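Local coordinates for protein alternansucrase (Leuconostoc mesenteroides, PDB 6HVG) that is a large multidomain enzyme of glycoside hydrolase family 70, with a calcium site and repeats of the choline-binding and cell-wall-binding type, at residues Gly911-Asn923 against Tyr990-Gly1002. Sequence-based numbering, arbitrary orientation.
Sequences GVIVGNNPDLKLN and YEMKGSLNALISG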
loop_
_atom_site.group_PDB
_atom_site.type_symbol
_atom_site.label_atom_id
_atom_site.label_comp_id
_atom_site.label_asym_id
_atom_site.label_seq_id
_atom_site.Cartn_x
_atom_site.Cartn_y
_atom_site.Cartn_z
ATOM N N GLY A 911 31.856 24.407 11.778
ATOM C CA GLY A 911 32.549 23.318 11.101
ATOM C C GLY A 911 31.938 21.988 11.480
ATOM O O GLY A 911 31.779 21.690 12.666
ATOM N N VAL A 912 31.560 21.199 10.480
ATOM C CA VAL A 912 30.938 19.895 10.716
ATOM C C VAL A 912 31.719 18.782 10.011
ATOM O O VAL A 912 32.035 18.888 8.824
ATOM C CB VAL A 912 29.493 19.874 10.256
ATOM C CG1 VAL A 912 28.852 18.521 10.564
ATOM C CG2 VAL A 912 28.735 20.986 10.942
ATOM N N ILE A 913 32.058 17.749 10.789
ATOM C CA ILE A 913 32.718 16.552 10.307
ATOM C C ILE A 913 31.815 15.362 10.619
ATOM O O ILE A 913 31.409 15.187 11.771
ATOM C CB ILE A 913 34.076 16.343 10.997
ATOM C CG1 ILE A 913 34.936 17.606 10.867
ATOM C CG2 ILE A 913 34.791 15.143 10.384
ATOM C CD1 ILE A 913 36.147 17.598 11.764
ATOM N N VAL A 914 31.531 14.532 9.616
ATOM C CA VAL A 914 30.658 13.372 9.812
ATOM C C VAL A 914 31.114 12.158 9.014
ATOM O O VAL A 914 31.614 12.280 7.913
ATOM C CB VAL A 914 29.188 13.724 9.511
ATOM C CG1 VAL A 914 29.089 14.556 8.266
ATOM C CG2 VAL A 914 28.306 12.489 9.396
ATOM N N GLY A 915 30.950 10.982 9.613
ATOM C CA GLY A 915 31.287 9.711 8.983
ATOM C C GLY A 915 30.217 8.671 9.222
ATOM O O GLY A 915 29.435 8.790 10.160
ATOM N N ASN A 916 30.200 7.645 8.371
ATOM C CA ASN A 916 29.205 6.556 8.426
ATOM C C ASN A 916 29.836 5.209 8.708
ATOM O O ASN A 916 29.252 4.179 8.399
ATOM C CB ASN A 916 28.435 6.485 7.101
ATOM C CG ASN A 916 29.344 6.266 5.901
ATOM O OD1 ASN A 916 30.466 5.784 6.025
ATOM N ND2 ASN A 916 28.850 6.623 4.727
ATOM N N ASN A 917 31.025 5.227 9.304
ATOM C CA ASN A 917 31.796 4.022 9.541
ATOM C C ASN A 917 32.169 3.909 11.023
ATOM O O ASN A 917 33.119 4.557 11.479
ATOM C CB ASN A 917 33.039 4.052 8.661
ATOM C CG ASN A 917 33.879 2.807 8.799
ATOM O OD1 ASN A 917 33.567 1.900 9.587
ATOM N ND2 ASN A 917 34.957 2.754 8.034
ATOM N N PRO A 918 31.418 3.085 11.785
ATOM C CA PRO A 918 31.674 2.957 13.216
ATOM C C PRO A 918 32.960 2.194 13.533
ATOM O O PRO A 918 33.451 2.251 14.669
ATOM C CB PRO A 918 30.460 2.181 13.707
ATOM C CG PRO A 918 30.068 1.348 12.548
ATOM C CD PRO A 918 30.311 2.212 11.350
ATOM N N ASP A 919 33.485 1.480 12.536
ATOM C CA ASP A 919 34.764 0.786 12.653
ATOM C C ASP A 919 35.887 1.565 11.978
ATOM O O ASP A 919 36.881 0.990 11.555
ATOM C CB ASP A 919 34.641 -0.617 12.044
ATOM C CG ASP A 919 33.514 -1.443 12.687
ATOM O OD1 ASP A 919 33.290 -1.295 13.911
ATOM O OD2 ASP A 919 32.858 -2.238 11.980
ATOM N N LEU A 920 35.739 2.878 11.884
ATOM C CA LEU A 920 36.757 3.710 11.254
ATOM C C LEU A 920 37.937 3.906 12.200
ATOM O O LEU A 920 37.765 4.343 13.340
ATOM C CB LEU A 920 36.154 5.065 10.867
ATOM C CG LEU A 920 36.855 6.067 9.942
ATOM C CD1 LEU A 920 36.928 7.432 10.603
ATOM C CD2 LEU A 920 38.203 5.616 9.419
ATOM N N LYS A 921 39.131 3.577 11.714
ATOM C CA LYS A 921 40.378 3.883 12.421
ATOM C C LYS A 921 41.302 4.636 11.470
ATOM O O LYS A 921 41.551 4.171 10.371
ATOM C CB LYS A 921 41.067 2.594 12.888
ATOM C CG LYS A 921 40.235 1.701 13.811
ATOM C CD LYS A 921 40.063 2.283 15.209
ATOM C CE LYS A 921 41.383 2.364 15.959
ATOM N NZ LYS A 921 41.181 2.704 17.395
ATOM N N LEU A 922 41.825 5.783 11.881
ATOM C CA LEU A 922 42.764 6.519 11.021
ATOM C C LEU A 922 44.152 5.901 11.017
ATOM O O LEU A 922 44.585 5.323 12.015
ATOM C CB LEU A 922 42.920 7.980 11.462
ATOM C CG LEU A 922 41.978 8.977 10.788
ATOM C CD1 LEU A 922 40.549 8.853 11.295
ATOM C CD2 LEU A 922 42.509 10.372 11.027
ATOM N N ASN A 923 44.858 6.071 9.899
ATOM C CA ASN A 923 46.290 5.771 9.835
ATOM C C ASN A 923 47.054 6.776 10.692
ATOM O O ASN A 923 46.595 7.888 10.914
ATOM C CB ASN A 923 46.811 5.801 8.386
ATOM C CG ASN A 923 46.183 4.721 7.509
ATOM O OD1 ASN A 923 45.371 3.910 7.966
ATOM N ND2 ASN A 923 46.550 4.714 6.232
ATOM N N TYR A 990 41.621 13.115 22.754
ATOM C CA TYR A 990 40.500 12.720 21.875
ATOM C C TYR A 990 40.984 12.079 20.571
ATOM O O TYR A 990 41.782 12.659 19.834
ATOM C CB TYR A 990 39.630 13.938 21.553
ATOM C CG TYR A 990 38.348 13.630 20.810
ATOM C CD1 TYR A 990 37.252 13.096 21.469
ATOM C CD2 TYR A 990 38.230 13.905 19.441
ATOM C CE1 TYR A 990 36.078 12.840 20.779
ATOM C CE2 TYR A 990 37.053 13.647 18.748
ATOM C CZ TYR A 990 35.982 13.118 19.417
ATOM O OH TYR A 990 34.829 12.877 18.731
ATOM N N GLU A 991 40.467 10.892 20.277
ATOM C CA GLU A 991 40.833 10.174 19.062
ATOM C C GLU A 991 39.781 10.376 17.957
ATOM O O GLU A 991 38.585 10.280 18.223
ATOM C CB GLU A 991 40.991 8.675 19.381
ATOM C CG GLU A 991 41.874 7.902 18.397
ATOM C CD GLU A 991 41.766 6.384 18.523
ATOM O OE1 GLU A 991 41.441 5.892 19.624
ATOM O OE2 GLU A 991 42.026 5.681 17.513
ATOM N N MET A 992 40.230 10.656 16.727
ATOM C CA MET A 992 39.365 10.588 15.532
ATOM C C MET A 992 39.057 9.119 15.230
ATOM O O MET A 992 39.768 8.435 14.484
ATOM C CB MET A 992 40.012 11.239 14.304
ATOM C CG MET A 992 40.131 12.754 14.351
ATOM S SD MET A 992 38.589 13.665 14.051
ATOM C CE MET A 992 38.392 13.392 12.279
ATOM N N LYS A 993 37.970 8.666 15.835
ATOM C CA LYS A 993 37.627 7.266 15.961
ATOM C C LYS A 993 36.146 7.140 15.630
ATOM O O LYS A 993 35.310 7.841 16.212
ATOM C CB LYS A 993 37.880 6.829 17.425
ATOM C CG LYS A 993 37.803 5.342 17.724
ATOM C CD LYS A 993 37.758 5.077 19.229
ATOM C CE LYS A 993 37.886 3.582 19.551
ATOM N NZ LYS A 993 36.698 2.770 19.151
ATOM N N GLY A 994 35.810 6.260 14.699
ATOM C CA GLY A 994 34.418 5.869 14.510
ATOM C C GLY A 994 33.933 5.165 15.771
ATOM O O GLY A 994 34.678 4.418 16.403
ATOM N N SER A 995 32.690 5.418 16.156
ATOM C CA SER A 995 32.114 4.833 17.367
ATOM C C SER A 995 30.801 4.114 17.048
ATOM O O SER A 995 30.207 4.325 15.982
ATOM C CB SER A 995 31.868 5.928 18.420
ATOM O OG SER A 995 33.070 6.608 18.794
ATOM N N LEU A 996 30.344 3.279 17.979
ATOM C CA LEU A 996 29.067 2.594 17.836
ATOM C C LEU A 996 28.326 2.631 19.162
ATOM O O LEU A 996 28.791 2.069 20.134
ATOM C CB LEU A 996 29.289 1.152 17.346
ATOM C CG LEU A 996 28.128 0.439 16.616
ATOM C CD1 LEU A 996 28.637 -0.457 15.494
ATOM C CD2 LEU A 996 27.280 -0.395 17.563
ATOM N N ASN A 997 27.183 3.312 19.185
ATOM C CA ASN A 997 26.292 3.370 20.357
ATOM C C ASN A 997 24.894 3.842 19.915
ATOM O O ASN A 997 24.670 4.033 18.729
ATOM C CB ASN A 997 26.881 4.289 21.435
ATOM C CG ASN A 997 27.195 5.684 20.907
ATOM O OD1 ASN A 997 26.296 6.416 20.483
ATOM N ND2 ASN A 997 28.474 6.060 20.919
ATOM N N ALA A 998 23.967 4.021 20.854
ATOM C CA ALA A 998 22.605 4.432 20.519
ATOM C C ALA A 998 22.526 5.742 19.707
ATOM O O ALA A 998 21.650 5.887 18.852
ATOM C CB ALA A 998 21.756 4.554 21.777
ATOM N N LEU A 999 23.427 6.685 19.968
ATOM C CA LEU A 999 23.377 8.011 19.324
ATOM C C LEU A 999 24.132 8.094 17.976
ATOM O O LEU A 999 23.857 8.993 17.167
ATOM C CB LEU A 999 23.904 9.088 20.283
ATOM C CG LEU A 999 23.119 9.256 21.589
ATOM C CD1 LEU A 999 23.950 9.965 22.644
ATOM C CD2 LEU A 999 21.810 9.994 21.368
ATOM N N ILE A 1000 25.073 7.181 17.718
ATOM C CA ILE A 1000 25.838 7.241 16.469
ATOM C C ILE A 1000 26.389 5.884 16.007
ATOM O O ILE A 1000 26.685 5.005 16.812
ATOM C CB ILE A 1000 26.974 8.293 16.568
ATOM C CG1 ILE A 1000 27.597 8.565 15.198
ATOM C CG2 ILE A 1000 28.053 7.872 17.546
ATOM C CD1 ILE A 1000 28.440 9.824 15.136
ATOM N N SER A 1001 26.503 5.748 14.690
ATOM C CA SER A 1001 27.241 4.684 14.032
ATOM C C SER A 1001 28.116 5.361 12.987
ATOM O O SER A 1001 27.782 5.389 11.799
ATOM C CB SER A 1001 26.301 3.692 13.351
ATOM O OG SER A 1001 25.331 3.189 14.265
ATOM N N GLY A 1002 29.242 5.895 13.449
ATOM C CA GLY A 1002 30.173 6.647 12.608
ATOM C C GLY A 1002 30.884 7.710 13.421
ATOM O O GLY A 1002 31.128 7.524 14.618
#
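E991 meets K921 in a salt bridge, OE2 to NZ 3.1 Å. The carboxylate uses the syn lone pair of OE2. The two side chains cross at about a right angle. K921 is bent at chi2 and chi3 (-72° and -66°), which folds its amine back to the glutamate. M992 comes next, with its CB 3.9 Å from CD1 of L922. Its own chain is bent at chi2 and chi3, and its methyl CE lies a loose 4.4 Å from CG2 of I913. I928 and Y1003 add to this apolar cluster. K993 turns away, and its amine pairs with D949. G994 has no side chain, and its backbone lies directly on the type I turn N917-L920. Its N donates to O of L920 at 3.1 Å, with the donor tilted 21° from the carbonyl plane. Its CA makes a CA-H...O contact with O of N917. In the same turn N917 OD1 accepts from D919 N, an Asx turn, with the donor above the carbonyl plane. L996 lies alongside P918, pointing the same way, with CD1 3.7 Å from both CB and CG of the proline ring. G1002 closes the segment, its CA 3.3 Å from O of G915 in a second CA-H...O contact. Its backbone angles call for glycine. The chain leaving strand 910-915 thus packs on the short hairpin 995-1002 within a large antiparallel sheet, next to helix 807-814, consistent with the beta domain C of family 70 enzymes.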